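Long-range contacts in glycoside hydrolase family protein (Novosphingobium sp. PP1Y, PDB 6Q2F), which probably removes alpha-L-rhamnose from rhamnose-bearing glycosides by hydrolysing the glycosidic bond: residues H60-N65 / L692-F697; F89-Q94 / P134-T139; E127-A132 / V497-T502. All blocks are in the same frame, centred on the assembly; numbering follows the deposited sequence.

The three contacts lie on one side of a (beta/alpha)8 barrel of eight parallel strands. Strands 56-62, 85-91, 127-131 and 497-502 are consecutive neighbours in it. Contact 1 sits on the first, contact 2 at the end of the second, and contact 3 pairs the third with the fourth. Centres of contacts 1 and 2 are 11 Å apart, those of 2 and 3 13 Å, and those of 1 and 3 19 Å. Phe89 of contact 2 touches both other contacts. Along the chain, contact 1 spans the other two, whose segments alternate. The barrel is therefore built from distant chain parts, with a long insertion between its third and fourth strands.

Contact 1 of 3, residues H60-N65 / L692-F697; sequences HWMNGN and LSLAIF
The contact belongs to the C-terminal mouth of the (beta/alpha)8 barrel, where strand 56-62 ends and a late loop folds against it. Three side chains meet two leucines. Leu694 has CG anti to its backbone N (chi1 167°), and its two methyls part to serve two partners. CD2 lies over one face of the His60 imidazole, off-centre, in a CH-pi contact 4.0 Å from the ring centroid. The ring of Phe89 stacks on the opposite face. His60 ND1 is buried and has no polar partner in the model. CD1 of Leu694 packs 3.8 Å from SE of Met62, a selenomethionine bent at chi2 and chi3; the two side chains cross at about a right angle. Further along, CD1 of Leu692 comes 3.6 Å from CB of Asn65 and 4.1 Å from CB of Met62. Asn65 closes a type I' turn: Met62 O takes both its backbone N (3.0 Å) and its ND2 (3.1 Å). ND2 also bonds to Pro96 O, and OD1 accepts from Ile98 N, so the amide is held at both ends. Strand 85-91 pairs with 56-62 alongside, and the loop carrying both leucines follows strand 690-691 and leads into strand 697-698.

Contact 2 of 3, residues F89-Q94 / P134-T139; sequences FDANLQ and PGWSET
Trp136 makes the largest single contribution here. Its CG sits between the backbone N and the carbonyl carbon, the crowded position (chi1 53°), which sets the indole over the end of strand 85-91. CB packs against the Phe89 ring, 3.3 Å from CD1, a tight approach. Phe89 CE1 is next, 3.6 Å from the same CB. The two side chains cross at about a right angle. Farther out, the benzo part of the indole takes over. CZ3 lies 4.0 Å from the Ala91 methyl, CB, and at the tip CH2 meets Leu93 CD1 at 3.9 Å, so Phe89, Ala91 and Leu93 successively line its path. Within its own segment, CB of Ser137 lies in the indole plane at the ring edge. These residues belong to the C-terminal mouth of the (beta/alpha)8 barrel, and the Trp136 side chain is about 7 Å from the bound sodium ion. Trp136 and Ser137 form a classic beta bulge opposite His453. The Gly135 backbone, one residue earlier, supplies the polar part. Its CA-H points at Asp90 O, with CA and O 3.3 Å apart, and its carbonyl O reaches the edge of the Phe89 ring. A water also bridges the segments: it accepts from Asp90 N at 3.0 Å and donates to Gly135 O at a short 2.5 Å. The backbone angles of Gly135 (84°/-130°) would jam a CB against the preceding carbonyl. The Asp90 carboxylate takes the indole N-H of Trp110 through OD1. Beyond the cis peptide between Ser137 and Glu138, the backbone N atoms of Glu138 and Thr139 donate to the Glu463 carboxylate.

Contact 3 of 3, residues E127-A132 / V497-T502; sequences ELAIAA and VRALLT
Backbone hydrogen bonds join these two parallel strands. Leu128 O takes two successive N-H groups, Arg498 N at 2.7 Å, nearly along the C=O axis, and Ala499 N in a weak bond at 3.3 Å, so the pairing is irregular here. Ile130 bonds to strand 497-502 twice. Its N reaches Ala499 O at 3.1 Å from above the carbonyl plane, and its O accepts Leu501 N at 2.8 Å in plane. Ala132 N adds a weak bond to Leu501 O at 2.9 Å. Side chains alternate. On one face the methyls of Ala129 and Ala499 meet, CB to CB 3.9 Å. On the other, Ile130 and Leu500 lie side by side, CG1 to CD1 3.7 Å, with Leu500 at an unstaggered chi1 of -132°. Outside this layer, Phe114 of helix 108-124 and Tyr479 and Tyr483 of helix 469-487 pack on Ile130, while helix 543-575 meets Leu500 and Thr502. Leu501 rests on Gln87 and Phe89 of strand 85-91. At the strand start, Glu127 OE2 is held by Arg56 and Tyr581. Ala129, Ala131, Ala499 and Leu501 point inward and Ile130 and Leu500 outward, as in a (beta/alpha)8 barrel, and strand 497-502 leads directly into Asp503 and Ser504 of the sodium site.

Contact 1 of 3, residues H60-N65 / L692-F697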
loop_
_atom_site.group_PDB
_atom_site.type_symbol
_atom_site.label_atom_id
_atom_site.label_comp_id
_atom_site.label_asym_id
_atom_site.label_seq_id
_atom_site.Cartn_x
_atom_site.Cartn_y
_atom_site.Cartn_z
ATOM N N HIS A 60 -16.218 -6.226 8.781
ATOM C CA HIS A 60 -16.532 -7.272 7.819
ATOM C C HIS A 60 -17.748 -8.073 8.261
ATOM O O HIS A 60 -17.828 -8.511 9.407
ATOM C CB HIS A 60 -15.342 -8.212 7.642
ATOM C CG HIS A 60 -14.172 -7.590 6.943
ATOM N ND1 HIS A 60 -13.224 -6.839 7.604
ATOM C CD2 HIS A 60 -13.787 -7.632 5.645
ATOM C CE1 HIS A 60 -12.311 -6.432 6.738
ATOM N NE2 HIS A 60 -12.631 -6.899 5.544
ATOM N N TRP A 61 -18.690 -8.264 7.347
ATOM C CA TRP A 61 -19.792 -9.200 7.528
ATOM C C TRP A 61 -19.347 -10.548 6.969
ATOM O O TRP A 61 -19.190 -10.695 5.757
ATOM C CB TRP A 61 -21.047 -8.701 6.812
ATOM C CG TRP A 61 -21.735 -7.551 7.478
ATOM C CD1 TRP A 61 -21.313 -6.858 8.562
ATOM C CD2 TRP A 61 -22.980 -6.965 7.080
ATOM N NE1 TRP A 61 -22.214 -5.868 8.876
ATOM C CE2 TRP A 61 -23.252 -5.921 7.975
ATOM C CE3 TRP A 61 -23.884 -7.217 6.033
ATOM C CZ2 TRP A 61 -24.410 -5.141 7.884
ATOM C CZ3 TRP A 61 -25.024 -6.460 5.955
ATOM C CH2 TRP A 61 -25.277 -5.424 6.875
HETATM N N MSE A 62 -19.130 -11.523 7.849
HETATM C CA MSE A 62 -18.490 -12.770 7.457
HETATM C C MSE A 62 -19.488 -13.805 6.904
HETATM O O MSE A 62 -20.171 -14.472 7.672
HETATM C CB MSE A 62 -17.731 -13.379 8.648
HETATM C CG MSE A 62 -16.542 -12.566 9.183
HETATM SE SE MSE A 62 -15.375 -11.879 7.789
HETATM C CE MSE A 62 -14.925 -13.641 7.080
ATOM N N ASN A 63 -19.568 -13.930 5.573
ATOM C CA ASN A 63 -20.265 -15.048 4.930
ATOM C C ASN A 63 -21.724 -15.147 5.382
ATOM O O ASN A 63 -22.216 -16.219 5.728
ATOM C CB ASN A 63 -19.507 -16.355 5.211
ATOM C CG ASN A 63 -19.922 -17.505 4.304
ATOM O OD1 ASN A 63 -19.527 -18.646 4.542
ATOM N ND2 ASN A 63 -20.691 -17.212 3.249
ATOM N N GLY A 64 -22.427 -14.019 5.378
ATOM C CA GLY A 64 -23.830 -14.035 5.745
ATOM C C GLY A 64 -24.115 -14.124 7.240
ATOM O O GLY A 64 -25.293 -14.122 7.628
ATOM N N ASN A 65 -23.092 -14.208 8.095
ATOM C CA ASN A 65 -23.295 -14.247 9.546
ATOM C C ASN A 65 -23.623 -12.842 10.046
ATOM O O ASN A 65 -22.757 -12.089 10.502
ATOM C CB ASN A 65 -22.055 -14.802 10.233
ATOM C CG ASN A 65 -21.967 -16.314 10.127
ATOM O OD1 ASN A 65 -22.828 -17.015 10.625
ATOM N ND2 ASN A 65 -20.921 -16.813 9.482
ATOM N N LEU A 692 -16.388 -15.016 15.645
ATOM C CA LEU A 692 -15.910 -14.960 14.269
ATOM C C LEU A 692 -14.675 -14.077 14.128
ATOM O O LEU A 692 -14.458 -13.144 14.904
ATOM C CB LEU A 692 -16.991 -14.414 13.358
ATOM C CG LEU A 692 -18.300 -15.169 13.255
ATOM C CD1 LEU A 692 -19.198 -14.362 12.331
ATOM C CD2 LEU A 692 -18.076 -16.551 12.742
ATOM N N SER A 693 -13.879 -14.391 13.115
ATOM C CA SER A 693 -12.673 -13.651 12.789
ATOM C C SER A 693 -12.608 -13.613 11.270
ATOM O O SER A 693 -13.182 -14.479 10.610
ATOM C CB SER A 693 -11.438 -14.346 13.359
ATOM O OG SER A 693 -11.303 -15.656 12.834
ATOM N N LEU A 694 -11.869 -12.680 10.704
ATOM C CA LEU A 694 -11.728 -12.602 9.264
ATOM C C LEU A 694 -10.648 -13.566 8.865
ATOM O O LEU A 694 -9.537 -13.203 8.697
ATOM C CB LEU A 694 -11.339 -11.193 8.847
ATOM C CG LEU A 694 -10.850 -10.993 7.422
ATOM C CD1 LEU A 694 -11.918 -11.290 6.412
ATOM C CD2 LEU A 694 -10.264 -9.629 7.174
ATOM N N ALA A 695 -11.011 -14.819 8.746
ATOM C CA ALA A 695 -10.085 -15.871 8.416
ATOM C C ALA A 695 -8.917 -15.917 9.403
ATOM O O ALA A 695 -9.122 -15.916 10.556
ATOM C CB ALA A 695 -9.633 -15.779 6.981
ATOM N N ILE A 696 -7.704 -15.919 8.919
ATOM C CA ILE A 696 -6.541 -16.001 9.757
ATOM C C ILE A 696 -6.033 -14.643 10.129
ATOM O O ILE A 696 -4.921 -14.503 10.551
ATOM C CB ILE A 696 -5.401 -16.660 8.995
ATOM C CG1 ILE A 696 -5.097 -15.885 7.739
ATOM C CG2 ILE A 696 -5.729 -18.082 8.622
ATOM C CD1 ILE A 696 -3.822 -16.327 7.081
ATOM N N PHE A 697 -6.809 -13.611 9.916
ATOM C CA PHE A 697 -6.299 -12.293 10.192
ATOM C C PHE A 697 -6.866 -11.577 11.368
ATOM O O PHE A 697 -7.999 -11.715 11.692
ATOM C CB PHE A 697 -6.509 -11.387 8.987
ATOM C CG PHE A 697 -5.910 -11.882 7.733
ATOM C CD1 PHE A 697 -4.605 -11.699 7.476
ATOM C CD2 PHE A 697 -6.675 -12.491 6.801
ATOM C CE1 PHE A 697 -4.048 -12.154 6.321
ATOM C CE2 PHE A 697 -6.139 -12.936 5.636
ATOM C CZ PHE A 697 -4.814 -12.769 5.397
#

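Contact 2 of 3, residues F89-Q94 / P134-T139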
loop_
_atom_site.group_PDB
_atom_site.type_symbol
_atom_site.label_atom_id
_atom_site.label_comp_id
_atom_site.label_asym_id
_atom_site.label_seq_id
_atom_site.Cartn_x
_atom_site.Cartn_y
_atom_site.Cartn_z
ATOM N N PHE A 89 -17.867 -4.380 4.824
ATOM C CA PHE A 89 -17.620 -5.292 3.712
ATOM C C PHE A 89 -18.526 -6.493 3.868
ATOM O O PHE A 89 -18.629 -7.058 4.970
ATOM C CB PHE A 89 -16.173 -5.793 3.672
ATOM C CG PHE A 89 -15.150 -4.708 3.628
ATOM C CD1 PHE A 89 -14.777 -4.157 2.422
ATOM C CD2 PHE A 89 -14.559 -4.243 4.797
ATOM C CE1 PHE A 89 -13.817 -3.154 2.376
ATOM C CE2 PHE A 89 -13.604 -3.236 4.758
ATOM C CZ PHE A 89 -13.231 -2.697 3.552
ATOM N N ASP A 90 -19.184 -6.887 2.778
ATOM C CA ASP A 90 -19.843 -8.193 2.746
ATOM C C ASP A 90 -18.837 -9.173 2.155
ATOM O O ASP A 90 -18.649 -9.214 0.941
ATOM C CB ASP A 90 -21.141 -8.163 1.951
ATOM C CG ASP A 90 -21.950 -9.443 2.124
ATOM O OD1 ASP A 90 -22.483 -9.644 3.243
ATOM O OD2 ASP A 90 -22.032 -10.249 1.172
ATOM N N ALA A 91 -18.195 -9.964 3.011
ATOM C CA ALA A 91 -17.050 -10.789 2.626
ATOM C C ALA A 91 -17.467 -12.250 2.510
ATOM O O ALA A 91 -17.840 -12.870 3.513
ATOM C CB ALA A 91 -15.912 -10.646 3.639
ATOM N N ASN A 92 -17.372 -12.804 1.298
ATOM C CA ASN A 92 -17.812 -14.172 1.023
ATOM C C ASN A 92 -16.654 -15.153 1.203
ATOM O O ASN A 92 -16.252 -15.861 0.285
ATOM C CB ASN A 92 -18.396 -14.262 -0.381
ATOM C CG ASN A 92 -19.097 -15.598 -0.643
ATOM O OD1 ASN A 92 -18.623 -16.424 -1.428
ATOM N ND2 ASN A 92 -20.229 -15.807 0.014
ATOM N N LEU A 93 -16.099 -15.163 2.411
ATOM C CA LEU A 93 -15.064 -16.114 2.795
ATOM C C LEU A 93 -15.704 -17.209 3.634
ATOM O O LEU A 93 -16.481 -16.918 4.549
ATOM C CB LEU A 93 -13.946 -15.432 3.584
ATOM C CG LEU A 93 -13.163 -14.336 2.862
ATOM C CD1 LEU A 93 -11.958 -13.939 3.682
ATOM C CD2 LEU A 93 -12.704 -14.834 1.493
ATOM N N GLN A 94 -15.378 -18.458 3.319
ATOM C CA GLN A 94 -15.986 -19.600 3.987
ATOM C C GLN A 94 -15.847 -19.495 5.510
ATOM O O GLN A 94 -14.736 -19.469 6.045
ATOM C CB GLN A 94 -15.354 -20.890 3.477
ATOM C CG GLN A 94 -15.975 -22.134 4.106
ATOM C CD GLN A 94 -15.815 -23.365 3.247
ATOM O OE1 GLN A 94 -16.773 -24.112 3.038
ATOM N NE2 GLN A 94 -14.605 -23.584 2.736
ATOM N N PRO A 134 -19.017 -5.300 -4.542
ATOM C CA PRO A 134 -19.344 -6.425 -3.663
ATOM C C PRO A 134 -18.046 -7.116 -3.276
ATOM O O PRO A 134 -17.114 -7.223 -4.087
ATOM C CB PRO A 134 -20.235 -7.320 -4.530
ATOM C CG PRO A 134 -20.792 -6.382 -5.586
ATOM C CD PRO A 134 -19.714 -5.374 -5.838
ATOM N N GLY A 135 -17.976 -7.572 -2.030
ATOM C CA GLY A 135 -16.711 -8.030 -1.482
ATOM C C GLY A 135 -15.948 -6.839 -0.960
ATOM O O GLY A 135 -16.511 -6.014 -0.243
ATOM N N TRP A 136 -14.708 -6.724 -1.346
ATOM C CA TRP A 136 -13.944 -5.593 -0.910
ATOM C C TRP A 136 -13.159 -4.901 -1.960
ATOM O O TRP A 136 -12.814 -3.772 -1.785
ATOM C CB TRP A 136 -13.009 -5.921 0.229
ATOM C CG TRP A 136 -12.091 -7.053 0.061
ATOM C CD1 TRP A 136 -11.210 -7.259 -0.925
ATOM C CD2 TRP A 136 -11.937 -8.123 0.962
ATOM N NE1 TRP A 136 -10.520 -8.391 -0.704
ATOM C CE2 TRP A 136 -10.960 -8.952 0.452
ATOM C CE3 TRP A 136 -12.556 -8.473 2.146
ATOM C CZ2 TRP A 136 -10.563 -10.092 1.102
ATOM C CZ3 TRP A 136 -12.172 -9.586 2.762
ATOM C CH2 TRP A 136 -11.191 -10.389 2.250
ATOM N N SER A 137 -12.931 -5.511 -3.106
ATOM C CA SER A 137 -12.220 -4.865 -4.197
ATOM C C SER A 137 -12.500 -5.508 -5.559
ATOM O O SER A 137 -12.824 -6.632 -5.614
ATOM C CB SER A 137 -10.732 -4.813 -3.924
ATOM O OG SER A 137 -10.103 -5.978 -4.298
ATOM N N GLU A 138 -12.379 -4.785 -6.659
ATOM C CA GLU A 138 -12.034 -3.386 -6.716
ATOM C C GLU A 138 -13.274 -2.639 -7.168
ATOM O O GLU A 138 -13.910 -2.003 -6.394
ATOM C CB GLU A 138 -10.911 -3.162 -7.700
ATOM C CG GLU A 138 -10.555 -1.707 -7.934
ATOM C CD GLU A 138 -9.957 -1.044 -6.722
ATOM O OE1 GLU A 138 -10.018 0.159 -6.621
ATOM O OE2 GLU A 138 -9.455 -1.746 -5.863
ATOM N N THR A 139 -13.601 -2.750 -8.440
ATOM C CA THR A 139 -14.777 -2.154 -9.036
ATOM C C THR A 139 -15.233 -3.109 -10.107
ATOM O O THR A 139 -14.892 -2.998 -11.242
ATOM C CB THR A 139 -14.545 -0.741 -9.604
ATOM O OG1 THR A 139 -13.322 -0.685 -10.303
ATOM C CG2 THR A 139 -14.538 0.272 -8.541
HETATM O O HOH W 1 -18.876 -5.448 0.141
#

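Contact 3 of 3, residues E127-A132 / V497-T502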
loop_
_atom_site.group_PDB
_atom_site.type_symbol
_atom_site.label_atom_id
_atom_site.label_comp_id
_atom_site.label_asym_id
_atom_site.label_seq_id
_atom_site.Cartn_x
_atom_site.Cartn_y
_atom_site.Cartn_z
ATOM N N GLU A 127 -19.522 7.606 11.055
ATOM C CA GLU A 127 -19.346 7.692 9.607
ATOM C C GLU A 127 -19.312 6.291 9.009
ATOM O O GLU A 127 -18.396 5.515 9.288
ATOM C CB GLU A 127 -18.056 8.434 9.272
ATOM C CG GLU A 127 -17.652 8.311 7.811
ATOM C CD GLU A 127 -16.271 8.873 7.528
ATOM O OE1 GLU A 127 -16.163 10.054 7.165
ATOM O OE2 GLU A 127 -15.294 8.111 7.682
ATOM N N LEU A 128 -20.281 5.970 8.156
ATOM C CA LEU A 128 -20.362 4.642 7.555
ATOM C C LEU A 128 -19.822 4.687 6.132
ATOM O O LEU A 128 -20.222 5.546 5.340
ATOM C CB LEU A 128 -21.802 4.127 7.567
ATOM C CG LEU A 128 -22.055 2.834 6.789
ATOM C CD1 LEU A 128 -21.190 1.696 7.325
ATOM C CD2 LEU A 128 -23.528 2.443 6.858
ATOM N N ALA A 129 -18.911 3.770 5.816
ATOM C CA ALA A 129 -18.388 3.610 4.470
ATOM C C ALA A 129 -18.680 2.211 3.938
ATOM O O ALA A 129 -18.858 1.252 4.696
ATOM C CB ALA A 129 -16.867 3.855 4.431
ATOM N N ILE A 130 -18.721 2.110 2.613
ATOM C CA ILE A 130 -18.814 0.832 1.918
ATOM C C ILE A 130 -17.660 0.737 0.940
ATOM O O ILE A 130 -17.083 1.741 0.529
ATOM C CB ILE A 130 -20.153 0.663 1.178
ATOM C CG1 ILE A 130 -20.322 1.800 0.147
ATOM C CG2 ILE A 130 -21.276 0.655 2.177
ATOM C CD1 ILE A 130 -21.559 1.614 -0.759
ATOM N N ALA A 131 -17.325 -0.496 0.570
ATOM C CA ALA A 131 -16.342 -0.703 -0.477
ATOM C C ALA A 131 -16.967 -0.397 -1.838
ATOM O O ALA A 131 -18.190 -0.337 -1.987
ATOM C CB ALA A 131 -15.826 -2.139 -0.455
ATOM N N ALA A 132 -16.104 -0.215 -2.840
ATOM C CA ALA A 132 -16.540 0.160 -4.185
ATOM C C ALA A 132 -16.994 -1.036 -5.023
ATOM O O ALA A 132 -17.222 -0.883 -6.221
ATOM C CB ALA A 132 -15.420 0.930 -4.902
ATOM N N VAL A 497 -24.760 6.132 4.772
ATOM C CA VAL A 497 -23.516 5.849 4.057
ATOM C C VAL A 497 -22.904 7.187 3.635
ATOM O O VAL A 497 -23.495 7.932 2.851
ATOM C CB VAL A 497 -23.759 4.936 2.849
ATOM C CG1 VAL A 497 -22.445 4.599 2.152
ATOM C CG2 VAL A 497 -24.458 3.655 3.278
ATOM N N ARG A 498 -21.740 7.517 4.197
ATOM C CA ARG A 498 -21.098 8.793 3.914
ATOM C C ARG A 498 -19.951 8.659 2.942
ATOM O O ARG A 498 -19.465 9.678 2.442
ATOM C CB ARG A 498 -20.543 9.437 5.198
ATOM C CG ARG A 498 -21.568 9.538 6.339
ATOM C CD ARG A 498 -22.772 10.359 5.883
ATOM N NE ARG A 498 -22.351 11.610 5.274
ATOM C CZ ARG A 498 -21.969 12.687 5.956
ATOM N NH1 ARG A 498 -21.937 12.662 7.287
ATOM N NH2 ARG A 498 -21.593 13.785 5.304
ATOM N N ALA A 499 -19.470 7.441 2.698
ATOM C CA ALA A 499 -18.199 7.351 2.012
ATOM C C ALA A 499 -18.083 6.054 1.255
ATOM O O ALA A 499 -18.729 5.049 1.582
ATOM C CB ALA A 499 -17.017 7.470 3.009
ATOM N N LEU A 500 -17.196 6.090 0.276
ATOM C CA LEU A 500 -16.837 4.979 -0.581
ATOM C C LEU A 500 -15.380 4.653 -0.316
ATOM O O LEU A 500 -14.573 5.554 -0.086
ATOM C CB LEU A 500 -17.015 5.379 -2.047
ATOM C CG LEU A 500 -17.742 4.551 -3.087
ATOM C CD1 LEU A 500 -19.021 3.957 -2.518
ATOM C CD2 LEU A 500 -18.045 5.509 -4.251
ATOM N N LEU A 501 -15.034 3.380 -0.341
ATOM C CA LEU A 501 -13.651 2.969 -0.173
ATOM C C LEU A 501 -13.223 2.237 -1.432
ATOM O O LEU A 501 -13.875 1.264 -1.828
ATOM C CB LEU A 501 -13.483 2.065 1.052
ATOM C CG LEU A 501 -12.204 1.221 1.024
ATOM C CD1 LEU A 501 -10.994 2.126 1.165
ATOM C CD2 LEU A 501 -12.207 0.240 2.186
ATOM N N THR A 502 -12.146 2.711 -2.075
ATOM C CA THR A 502 -11.503 1.948 -3.140
ATOM C C THR A 502 -10.315 1.247 -2.493
ATOM O O THR A 502 -9.304 1.881 -2.173
ATOM C CB THR A 502 -11.083 2.822 -4.333
ATOM O OG1 THR A 502 -10.173 3.842 -3.915
ATOM C CG2 THR A 502 -12.288 3.481 -4.994
#